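Local coordinates for protein proline dipeptidase (Streptococcus pneumoniae, PDB 3PN9) that probably hydrolyses dipeptides with a C-terminal proline, as a proline dipeptidase whose creatinase/prolidase N-terminal domain is seen here, at residues V21-D26 against V100-D105; V28-L33 against R43-F48; T34-D39 against E65-T70; Q94-R99 against F119-F124. One frame throughout, in Å; residues are numbered along the deposited sequence.

Overall arrangement
From the N terminus, strand 21-24 opens interaction 1, whose partner follows more than 70 residues later. Interaction 2 is nested in that long loop and joins helix 27-34 to strand 46-50, the antiparallel neighbour of strand 21-24. Interaction 3 lies in the same loop but crosses interaction 2: the chain leaving helix 27-34 is fastened to helix 64-70 after strand 46-50 has been laid down. Interaction 4 opens at Q94-R99, just before V100-D105 closes interaction 1, so these two cross as well. It closes at F119-F124 and adds outermost strand 123-126 to the mixed sheet. Interactions 3 and 4 occupy opposite sides of the chain's centre.

Interaction 1. Residues V21-D26 against V100-D105; sequences VAVVSD and VAVEFD
E103 OE1 accepts two successive backbone N-H groups at the end of strand 21-24, S25 N at 2.9 Å and D26 N at 2.9 Å, with both donors nearly in line with its C-O bond. The carboxylate takes over at the end of the parallel pairing of strands 21-24 and 99-102, in the interior of the six-stranded mixed sheet of the creatinase/prolidase N-terminal domain. The chain of E103 leaves beside its own backbone N (chi1 -57°) and then runs extended, which carries the carboxylate across to the backbone just after V24. Its other oxygen, OE2, is bonded to T29 OG1, so both oxygens are held. D26 caps helix 27-34 through OD1 and V28 N, and its OD2 approaches E103 OE2 to 4.6 Å, a meeting of like charges that the helix N terminus may ease.

Regular pairing comes first along the strands: A101 N donates to V21 O at 3.0 Å, and V23 N donates to A101 O at 2.8 Å. Beyond this the backbones part, and a water fills the gap, donating to V23 O and S25 OG while accepting from E103 N. The serine hydroxyl also bonds N106.

V21, V23, V100 and V102 share one face of the sheet, where L115 of helix 109-118 covers V23 and V102; A22 and A101 lie on the other. V21 and V100 stand side by side, with V21 CG1 3.8 Å from V100 CG2, while V23 slants across so that its CG2 meets V100 CG1 at 3.8 Å.

Interaction 2. Residues V28-L33 against R43-F48; sequences VTINYL and RQMFLF
The flat peptide linking F46 to L47 turns one face to I30, whose CD1 sits above it, 3.9 Å from L47 N and 4.2 Å from F46 C. At the peptide's edge L47 N is bonded to the backbone of V24, a bond that ties this peptide to the neighbouring strand. F46 leaves the strand on the side away from the helix, and its ring packs against V23 and against I88 of helix 84-91.

I30 carries most of the contact. Its CG1 branch lies beside the backbone N (chi1 -71°) and continues extended, so that CD1 is the part of the residue that reaches furthest toward the strand. There it meets M45, a selenomethionine, tip to tip: I30 CD1 is 3.8 Å from M45 CG and 3.9 Å from M45 CE. The bend at the far end of M45 (chi3 60°) folds the methyl back, so that CG, SE and CE all border the same isoleucine methyl.

This is the layer in which helix 27-34 covers one face of the mixed sheet of the creatinase/prolidase N-terminal domain, its segment axis 9.1 Å from that of strand 46-48 and inclined at 48° to it. No hydrogen bond joins the two segments; the side-chain contacts are apolar.

L47 also points at the helix and slides past I30 in the opposite direction, I30 CG1 lying 4.2 Å from L47 CB. One turn on, L33 reaches over with CD1, 4.1 Å from L47 CD2. V24 of the adjacent strand packs against both I30 and L33, and M134 of helix 128-134 touches L33.

Interaction 3. Residues T34-D39 against E65-T70; sequences TGFYSD and ERASST
At G35 the chain leaves helix 27-34 with a positive phi of 75° and then runs extended past the last turn of helix 64-70, bringing the CA atoms of F36 and T70 to 6.2 Å. An ST turn shapes this exit: T34 OG1 accepts from F36 N at 3.0 Å, and the same hydroxyl is bonded to I30 O in the helix behind.

R66 reaches back to the loop and grips Y37 O end-on, with NH2 at 2.9 Å and NH1 at 3.1 Å from that one oxygen. Y37 O lies in the guanidinium plane, whereas both nitrogens approach from the same side of the carbonyl plane. A bend at chi3 (67°) turns the end of the arginine this way, and a salt bridge from NH2 to E63 gives it a second anchor.

The F36 ring lies against this flat group, the two planes 26° apart, with F36 CE1 3.4 Å above the guanidinium plane and over its centre. A67 covers one face of the phenyl in a CH-pi contact, its CB 3.9 Å from the ring centroid. L57 of strand 56-60 touches both F36 and A67, joining the pair to the sheet.

T70 closes the near end: its CG2 rests against G35 O, while OG1 stands at the F36 ring edge and donates to R66 O at 2.8 Å.

Interaction 4. Residues Q94-R99 against F119-F124; sequences QLDFKR and FETAEF
F119 directs the edge of its ring into the face of F97, a T-shaped pair with centroids 4.9 Å apart and planes at 70°. The closest atoms are F119 CD1 and F97 CG at 3.5 Å, so the edge comes in over the root of the F97 ring; L95 CB covers the opposite face.

R99 and E123, paired in a parallel beta bridge, run side by side in the same direction. Their salt bridge joins R99 NH1 to E123 OE2 at 2.9 Å. The oxygen lies near the guanidinium plane, yet the nitrogen stands well above that of the carboxylate. Further bonds from R99 to E17 O, K18 O and D125 hold the guanidinium from other directions.

Between these pairs K98 O accepts E123 N at 2.9 Å and a water that also donates to T121 O. A second water links F97 O to T121 N, and A122 CB rests 3.4 Å from F97 O.

The contact lies where strands 99-102 and 123-126 begin, neighbours joined by a beta-alpha-beta crossover through helix 109-118. V21 backs both phenylalanines, L50 of strand 46-50 touches F97, and L62 and V79 of the second subunit pack on R99 and E123 respectively.

Interaction 1. Residues V21-D26 against V100-D105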
# COMPACT_ATOMS: atom_id res chain seq x y z
N VAL A 21 -0.47 13.05 -7.83
CA VAL A 21 -1.83 13.39 -7.98
C VAL A 21 -2.42 12.66 -9.19
O VAL A 21 -1.75 12.29 -10.15
CB VAL A 21 -1.96 15.00 -8.17
CG1 VAL A 21 -1.19 15.38 -9.42
CG2 VAL A 21 -3.42 15.45 -8.38
N ALA A 22 -3.71 12.43 -9.10
CA ALA A 22 -4.45 11.92 -10.29
C ALA A 22 -5.42 13.03 -10.73
O ALA A 22 -6.23 13.51 -9.93
CB ALA A 22 -5.30 10.68 -9.92
N VAL A 23 -5.49 13.24 -12.03
CA VAL A 23 -6.29 14.28 -12.56
C VAL A 23 -7.37 13.59 -13.39
O VAL A 23 -7.11 13.03 -14.46
CB VAL A 23 -5.48 15.26 -13.52
CG1 VAL A 23 -6.46 16.40 -13.99
CG2 VAL A 23 -4.24 15.81 -12.76
N VAL A 24 -8.61 13.77 -12.96
CA VAL A 24 -9.73 13.17 -13.64
C VAL A 24 -10.42 14.27 -14.43
O VAL A 24 -10.85 15.30 -13.82
CB VAL A 24 -10.75 12.60 -12.59
CG1 VAL A 24 -11.84 11.82 -13.27
CG2 VAL A 24 -9.95 11.60 -11.64
N SER A 25 -10.54 14.07 -15.73
CA SER A 25 -11.00 15.11 -16.65
C SER A 25 -12.31 14.67 -17.27
O SER A 25 -13.06 15.46 -17.86
CB SER A 25 -9.94 15.33 -17.72
OG SER A 25 -9.66 14.11 -18.48
N ASP A 26 -12.63 13.38 -17.19
CA ASP A 26 -13.86 12.87 -17.95
C ASP A 26 -15.08 13.07 -17.02
O ASP A 26 -15.06 12.58 -15.88
CB ASP A 26 -13.62 11.32 -18.26
CG ASP A 26 -14.77 10.72 -19.12
OD1 ASP A 26 -15.90 11.31 -19.13
OD2 ASP A 26 -14.49 9.74 -19.84
N VAL A 100 2.29 12.55 -12.31
CA VAL A 100 0.87 12.89 -12.36
C VAL A 100 0.21 11.79 -13.22
O VAL A 100 0.79 11.40 -14.22
CB VAL A 100 0.76 14.29 -13.10
CG1 VAL A 100 -0.71 14.69 -13.47
CG2 VAL A 100 1.41 15.41 -12.13
N ALA A 101 -1.02 11.39 -12.92
CA ALA A 101 -1.74 10.48 -13.79
C ALA A 101 -2.91 11.23 -14.38
O ALA A 101 -3.61 11.91 -13.66
CB ALA A 101 -2.31 9.19 -12.92
N VAL A 102 -3.17 10.96 -15.66
CA VAL A 102 -4.32 11.53 -16.34
C VAL A 102 -4.98 10.51 -17.23
O VAL A 102 -4.42 9.45 -17.52
CB VAL A 102 -3.82 12.71 -17.29
CG1 VAL A 102 -3.25 13.91 -16.44
CG2 VAL A 102 -2.82 12.15 -18.36
N GLU A 103 -6.23 10.77 -17.64
CA GLU A 103 -6.92 9.75 -18.42
C GLU A 103 -6.57 9.85 -19.89
O GLU A 103 -7.16 10.71 -20.59
CB GLU A 103 -8.44 9.87 -18.32
CG GLU A 103 -8.90 9.80 -16.78
CD GLU A 103 -10.38 10.11 -16.62
OE1 GLU A 103 -10.81 11.29 -16.47
OE2 GLU A 103 -11.22 9.17 -16.72
N PHE A 104 -5.74 8.92 -20.37
CA PHE A 104 -5.28 9.01 -21.79
C PHE A 104 -6.45 8.86 -22.73
O PHE A 104 -6.43 9.44 -23.84
CB PHE A 104 -4.25 7.92 -22.13
CG PHE A 104 -2.84 8.20 -21.68
CD1 PHE A 104 -2.57 9.10 -20.64
CD2 PHE A 104 -1.79 7.44 -22.22
CE1 PHE A 104 -1.28 9.29 -20.14
CE2 PHE A 104 -0.49 7.66 -21.77
CZ PHE A 104 -0.21 8.62 -20.75
N ASP A 105 -7.50 8.13 -22.36
CA ASP A 105 -8.62 7.96 -23.30
C ASP A 105 -9.60 9.13 -23.31
O ASP A 105 -10.50 9.12 -24.11
CB ASP A 105 -9.49 6.70 -22.96
CG ASP A 105 -8.78 5.40 -23.36
OD1 ASP A 105 -7.67 5.46 -23.97
OD2 ASP A 105 -9.41 4.36 -23.12
O HOH W 1 -7.27 13.25 -17.09

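Interaction 2. Residues V28-L33 against R43-F48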
# COMPACT_ATOMS: atom_id res chain seq x y z
N VAL A 28 -17.88 11.80 -16.96
CA VAL A 28 -18.39 10.43 -16.60
C VAL A 28 -17.57 9.82 -15.49
O VAL A 28 -18.14 9.30 -14.52
CB VAL A 28 -18.50 9.53 -17.85
CG1 VAL A 28 -18.83 8.03 -17.42
CG2 VAL A 28 -19.63 10.03 -18.81
N THR A 29 -16.25 9.94 -15.52
CA THR A 29 -15.47 9.38 -14.44
C THR A 29 -15.65 10.19 -13.17
O THR A 29 -15.69 9.65 -12.03
CB THR A 29 -13.94 9.36 -14.80
OG1 THR A 29 -13.78 8.78 -16.09
CG2 THR A 29 -13.14 8.61 -13.73
N ILE A 30 -15.70 11.53 -13.32
CA ILE A 30 -15.90 12.31 -12.14
C ILE A 30 -17.22 11.92 -11.43
O ILE A 30 -17.29 11.83 -10.20
CB ILE A 30 -15.97 13.87 -12.56
CG1 ILE A 30 -14.52 14.27 -12.99
CG2 ILE A 30 -16.45 14.66 -11.30
CD1 ILE A 30 -14.38 15.79 -13.57
N ASN A 31 -18.27 11.76 -12.23
CA ASN A 31 -19.54 11.36 -11.62
C ASN A 31 -19.48 9.96 -10.96
O ASN A 31 -19.95 9.73 -9.77
CB ASN A 31 -20.61 11.35 -12.73
CG ASN A 31 -21.98 10.96 -12.14
OD1 ASN A 31 -22.33 11.46 -11.09
ND2 ASN A 31 -22.71 10.10 -12.81
N TYR A 32 -18.80 9.06 -11.66
CA TYR A 32 -18.53 7.67 -11.08
C TYR A 32 -17.83 7.73 -9.69
O TYR A 32 -18.23 7.05 -8.73
CB TYR A 32 -17.67 6.88 -12.08
CG TYR A 32 -17.19 5.53 -11.54
CD1 TYR A 32 -18.15 4.52 -11.23
CD2 TYR A 32 -15.85 5.30 -11.33
CE1 TYR A 32 -17.71 3.19 -10.73
CE2 TYR A 32 -15.39 4.03 -10.85
CZ TYR A 32 -16.35 3.01 -10.56
OH TYR A 32 -15.88 1.83 -10.14
N LEU A 33 -16.79 8.60 -9.55
CA LEU A 33 -16.07 8.71 -8.33
C LEU A 33 -16.79 9.56 -7.30
O LEU A 33 -16.54 9.39 -6.15
CB LEU A 33 -14.67 9.27 -8.56
CG LEU A 33 -13.81 8.50 -9.57
CD1 LEU A 33 -12.49 9.28 -10.00
CD2 LEU A 33 -13.43 7.09 -8.95
N ARG A 43 -15.84 24.70 -20.96
CA ARG A 43 -15.16 25.20 -19.78
C ARG A 43 -14.40 24.06 -19.08
O ARG A 43 -14.68 22.88 -19.35
CB ARG A 43 -16.23 25.72 -18.82
CG ARG A 43 -16.95 26.96 -19.52
CD ARG A 43 -17.68 27.71 -18.45
NE ARG A 43 -18.22 29.01 -18.89
CZ ARG A 43 -19.47 29.21 -19.28
NH1 ARG A 43 -20.39 28.23 -19.32
NH2 ARG A 43 -19.83 30.46 -19.64
N GLN A 44 -13.46 24.39 -18.20
CA GLN A 44 -12.62 23.41 -17.52
C GLN A 44 -13.33 22.85 -16.28
O GLN A 44 -13.97 23.59 -15.47
CB GLN A 44 -11.26 24.00 -17.14
CG GLN A 44 -10.53 24.66 -18.44
CD GLN A 44 -10.35 23.63 -19.49
OE1 GLN A 44 -10.14 22.40 -19.18
NE2 GLN A 44 -10.35 24.07 -20.74
N MSE A 45 -13.23 21.53 -16.14
CA MSE A 45 -13.62 20.91 -14.88
C MSE A 45 -12.60 19.77 -14.66
O MSE A 45 -12.31 19.06 -15.63
CB MSE A 45 -15.04 20.31 -15.01
CG MSE A 45 -15.36 19.50 -13.67
SE MSE A 45 -17.20 18.89 -13.63
CE MSE A 45 -17.25 17.74 -15.28
N PHE A 46 -12.04 19.65 -13.46
CA PHE A 46 -11.17 18.52 -13.14
C PHE A 46 -11.44 18.12 -11.72
O PHE A 46 -11.69 18.99 -10.83
CB PHE A 46 -9.66 18.88 -13.22
CG PHE A 46 -9.20 19.28 -14.59
CD1 PHE A 46 -8.93 18.33 -15.55
CD2 PHE A 46 -9.07 20.69 -14.91
CE1 PHE A 46 -8.49 18.67 -16.87
CE2 PHE A 46 -8.66 21.04 -16.22
CZ PHE A 46 -8.33 20.06 -17.17
N LEU A 47 -11.32 16.81 -11.45
CA LEU A 47 -11.18 16.39 -10.00
C LEU A 47 -9.69 16.07 -9.78
O LEU A 47 -9.05 15.29 -10.55
CB LEU A 47 -12.05 15.12 -9.76
CG LEU A 47 -11.81 14.44 -8.38
CD1 LEU A 47 -12.45 15.42 -7.40
CD2 LEU A 47 -12.54 13.05 -8.35
N PHE A 48 -9.06 16.71 -8.80
CA PHE A 48 -7.69 16.40 -8.52
C PHE A 48 -7.65 15.52 -7.26
O PHE A 48 -8.08 15.99 -6.19
CB PHE A 48 -6.91 17.68 -8.19
CG PHE A 48 -6.81 18.58 -9.42
CD1 PHE A 48 -5.81 18.35 -10.35
CD2 PHE A 48 -7.80 19.58 -9.67
CE1 PHE A 48 -5.73 19.17 -11.52
CE2 PHE A 48 -7.70 20.41 -10.82
CZ PHE A 48 -6.66 20.18 -11.74

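Interaction 3. Residues T34-D39 against E65-T70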
# COMPACT_ATOMS: atom_id res chain seq x y z
N THR A 34 -17.65 10.50 -7.67
CA THR A 34 -18.09 11.49 -6.63
C THR A 34 -19.57 11.64 -6.57
O THR A 34 -20.05 12.25 -5.67
CB THR A 34 -17.55 12.95 -6.87
OG1 THR A 34 -18.14 13.41 -8.08
CG2 THR A 34 -16.02 12.94 -7.02
N GLY A 35 -20.29 11.14 -7.57
CA GLY A 35 -21.73 11.37 -7.66
C GLY A 35 -22.07 12.81 -8.14
O GLY A 35 -23.24 13.14 -8.24
N PHE A 36 -21.08 13.60 -8.58
CA PHE A 36 -21.35 14.93 -9.16
C PHE A 36 -21.24 14.83 -10.67
O PHE A 36 -20.15 14.50 -11.21
CB PHE A 36 -20.36 16.00 -8.64
CG PHE A 36 -20.60 17.37 -9.30
CD1 PHE A 36 -21.74 18.11 -8.94
CD2 PHE A 36 -19.76 17.82 -10.33
CE1 PHE A 36 -22.02 19.40 -9.56
CE2 PHE A 36 -19.98 19.06 -10.95
CZ PHE A 36 -21.13 19.85 -10.58
N TYR A 37 -22.35 15.04 -11.39
CA TYR A 37 -22.36 15.04 -12.83
C TYR A 37 -22.53 16.50 -13.40
O TYR A 37 -23.51 17.16 -13.04
CB TYR A 37 -23.51 14.17 -13.43
CG TYR A 37 -23.34 14.16 -14.92
CD1 TYR A 37 -22.29 13.51 -15.52
CD2 TYR A 37 -24.18 14.96 -15.72
CE1 TYR A 37 -22.10 13.60 -16.95
CE2 TYR A 37 -24.01 15.09 -17.10
CZ TYR A 37 -22.98 14.41 -17.69
OH TYR A 37 -22.81 14.58 -19.03
N SER A 38 -21.70 16.91 -14.36
CA SER A 38 -21.93 18.18 -15.08
C SER A 38 -21.32 18.08 -16.46
O SER A 38 -20.21 17.54 -16.59
CB SER A 38 -21.24 19.33 -14.28
OG SER A 38 -21.46 20.51 -14.97
N ASP A 39 -21.98 18.59 -17.49
CA ASP A 39 -21.32 18.65 -18.76
C ASP A 39 -20.76 20.09 -18.87
O ASP A 39 -21.52 20.96 -19.03
CB ASP A 39 -22.31 18.41 -19.88
CG ASP A 39 -21.64 18.46 -21.23
OD1 ASP A 39 -20.43 18.86 -21.30
OD2 ASP A 39 -22.37 18.18 -22.21
N GLU A 65 -21.99 25.98 -6.50
CA GLU A 65 -22.99 25.73 -5.41
C GLU A 65 -23.46 24.24 -5.38
O GLU A 65 -23.56 23.62 -4.31
CB GLU A 65 -24.20 26.64 -5.64
CG GLU A 65 -25.04 26.72 -4.43
CD GLU A 65 -26.21 27.72 -4.57
OE1 GLU A 65 -27.08 27.54 -5.47
OE2 GLU A 65 -26.26 28.67 -3.75
N ARG A 66 -23.81 23.71 -6.55
CA ARG A 66 -24.29 22.32 -6.66
C ARG A 66 -23.13 21.35 -6.34
O ARG A 66 -23.31 20.34 -5.58
CB ARG A 66 -24.95 22.03 -7.99
CG ARG A 66 -25.53 20.58 -8.07
CD ARG A 66 -26.45 20.50 -9.34
NE ARG A 66 -25.67 20.63 -10.58
CZ ARG A 66 -25.06 19.60 -11.20
NH1 ARG A 66 -25.17 18.35 -10.71
NH2 ARG A 66 -24.39 19.79 -12.34
N ALA A 67 -21.93 21.66 -6.85
CA ALA A 67 -20.82 20.79 -6.56
C ALA A 67 -20.56 20.78 -5.04
O ALA A 67 -20.34 19.71 -4.47
CB ALA A 67 -19.60 21.19 -7.34
N SER A 68 -20.54 21.95 -4.39
CA SER A 68 -20.22 22.02 -2.95
C SER A 68 -21.25 21.29 -2.09
O SER A 68 -20.88 20.80 -1.04
CB SER A 68 -20.17 23.50 -2.47
OG SER A 68 -19.21 24.16 -3.24
N SER A 69 -22.51 21.18 -2.54
CA SER A 69 -23.47 20.42 -1.75
C SER A 69 -23.43 18.96 -2.10
O SER A 69 -23.91 18.16 -1.34
CB SER A 69 -24.88 21.01 -1.81
OG SER A 69 -25.29 20.88 -3.12
N THR A 70 -22.75 18.58 -3.18
CA THR A 70 -22.61 17.12 -3.54
C THR A 70 -21.44 16.45 -2.87
O THR A 70 -21.51 15.29 -2.50
CB THR A 70 -22.55 16.94 -5.11
OG1 THR A 70 -23.68 17.60 -5.64
CG2 THR A 70 -22.62 15.42 -5.55
O HOH W 2 -22.43 12.36 -3.86

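Interaction 4. Residues Q94-R99 against F119-F124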
# COMPACT_ATOMS: atom_id res chain seq x y z
N GLN A 94 1.12 23.87 -2.83
CA GLN A 94 2.32 24.24 -3.61
C GLN A 94 3.36 23.15 -3.47
O GLN A 94 4.33 23.36 -2.74
CB GLN A 94 2.88 25.61 -3.06
CG GLN A 94 1.77 26.74 -3.15
CD GLN A 94 1.27 26.96 -4.62
OE1 GLN A 94 2.01 27.41 -5.47
NE2 GLN A 94 0.02 26.61 -4.92
N LEU A 95 3.19 21.99 -4.11
CA LEU A 95 4.09 20.84 -3.85
C LEU A 95 4.98 20.73 -5.07
O LEU A 95 4.75 21.38 -6.07
CB LEU A 95 3.27 19.48 -3.73
CG LEU A 95 2.23 19.49 -2.63
CD1 LEU A 95 1.39 18.22 -2.50
CD2 LEU A 95 2.82 19.93 -1.26
N ASP A 96 5.90 19.80 -5.04
CA ASP A 96 6.68 19.48 -6.21
C ASP A 96 5.95 18.29 -6.87
O ASP A 96 6.00 17.16 -6.35
CB ASP A 96 8.06 19.04 -5.72
CG ASP A 96 8.98 18.75 -6.86
OD1 ASP A 96 8.56 19.04 -8.01
OD2 ASP A 96 10.10 18.21 -6.63
N PHE A 97 5.19 18.53 -7.95
CA PHE A 97 4.47 17.41 -8.59
C PHE A 97 5.41 16.72 -9.55
O PHE A 97 5.61 17.19 -10.65
CB PHE A 97 3.18 17.92 -9.25
CG PHE A 97 2.18 18.48 -8.24
CD1 PHE A 97 1.28 17.63 -7.61
CD2 PHE A 97 2.08 19.87 -7.99
CE1 PHE A 97 0.34 18.09 -6.67
CE2 PHE A 97 1.15 20.36 -7.08
CZ PHE A 97 0.25 19.47 -6.38
N LYS A 98 6.01 15.60 -9.17
CA LYS A 98 6.89 14.91 -10.13
C LYS A 98 6.19 13.93 -11.00
O LYS A 98 6.66 13.62 -12.12
CB LYS A 98 7.91 14.12 -9.34
CG LYS A 98 8.78 15.08 -8.55
CD LYS A 98 9.93 14.25 -7.90
CE LYS A 98 9.71 14.22 -6.44
NZ LYS A 98 11.08 14.54 -5.89
N ARG A 99 5.06 13.37 -10.49
CA ARG A 99 4.39 12.30 -11.27
C ARG A 99 2.92 12.51 -11.17
O ARG A 99 2.36 12.60 -10.03
CB ARG A 99 4.82 10.90 -10.71
CG ARG A 99 6.37 10.60 -10.98
CD ARG A 99 6.93 9.20 -10.51
NE ARG A 99 5.86 8.20 -10.53
CZ ARG A 99 5.31 7.68 -11.63
NH1 ARG A 99 5.78 8.01 -12.85
NH2 ARG A 99 4.32 6.79 -11.54
N PHE A 119 1.53 21.68 -13.97
CA PHE A 119 2.56 20.77 -13.49
C PHE A 119 3.76 20.80 -14.45
O PHE A 119 3.91 19.94 -15.33
CB PHE A 119 1.99 19.27 -13.42
CG PHE A 119 0.69 19.18 -12.66
CD1 PHE A 119 0.67 19.44 -11.30
CD2 PHE A 119 -0.51 18.85 -13.31
CE1 PHE A 119 -0.48 19.30 -10.56
CE2 PHE A 119 -1.64 18.76 -12.59
CZ PHE A 119 -1.67 18.99 -11.21
N GLU A 120 4.63 21.77 -14.29
CA GLU A 120 5.66 22.09 -15.29
C GLU A 120 6.75 21.11 -15.41
O GLU A 120 7.36 21.03 -16.46
CB GLU A 120 6.32 23.46 -14.95
CG GLU A 120 5.25 24.53 -15.05
CD GLU A 120 5.82 25.96 -14.75
OE1 GLU A 120 5.45 26.57 -13.74
OE2 GLU A 120 6.65 26.44 -15.50
N THR A 121 7.06 20.34 -14.36
CA THR A 121 8.10 19.33 -14.59
C THR A 121 7.61 17.89 -14.29
O THR A 121 8.44 17.06 -13.98
CB THR A 121 9.36 19.61 -13.68
OG1 THR A 121 8.89 19.92 -12.35
CG2 THR A 121 10.11 20.93 -14.22
N ALA A 122 6.31 17.60 -14.38
CA ALA A 122 5.82 16.22 -14.07
C ALA A 122 5.99 15.26 -15.25
O ALA A 122 5.92 15.68 -16.40
CB ALA A 122 4.35 16.27 -13.69
N GLU A 123 6.17 13.97 -15.00
CA GLU A 123 5.88 12.93 -16.03
C GLU A 123 4.41 12.60 -15.93
O GLU A 123 3.83 12.67 -14.77
CB GLU A 123 6.52 11.56 -15.73
CG GLU A 123 7.83 11.44 -15.05
CD GLU A 123 8.17 9.88 -14.85
OE1 GLU A 123 8.32 9.17 -15.92
OE2 GLU A 123 8.20 9.37 -13.68
N PHE A 124 3.80 12.22 -17.04
CA PHE A 124 2.34 11.92 -17.05
C PHE A 124 2.10 10.41 -17.26
O PHE A 124 2.46 9.88 -18.34
CB PHE A 124 1.64 12.74 -18.11
CG PHE A 124 1.51 14.24 -17.69
CD1 PHE A 124 0.31 14.74 -17.31
CD2 PHE A 124 2.60 15.09 -17.70
CE1 PHE A 124 0.15 16.14 -16.98
CE2 PHE A 124 2.46 16.48 -17.24
CZ PHE A 124 1.21 16.97 -16.91
O HOH W 3 5.36 19.72 -12.00
O HOH W 4 9.07 14.22 -12.72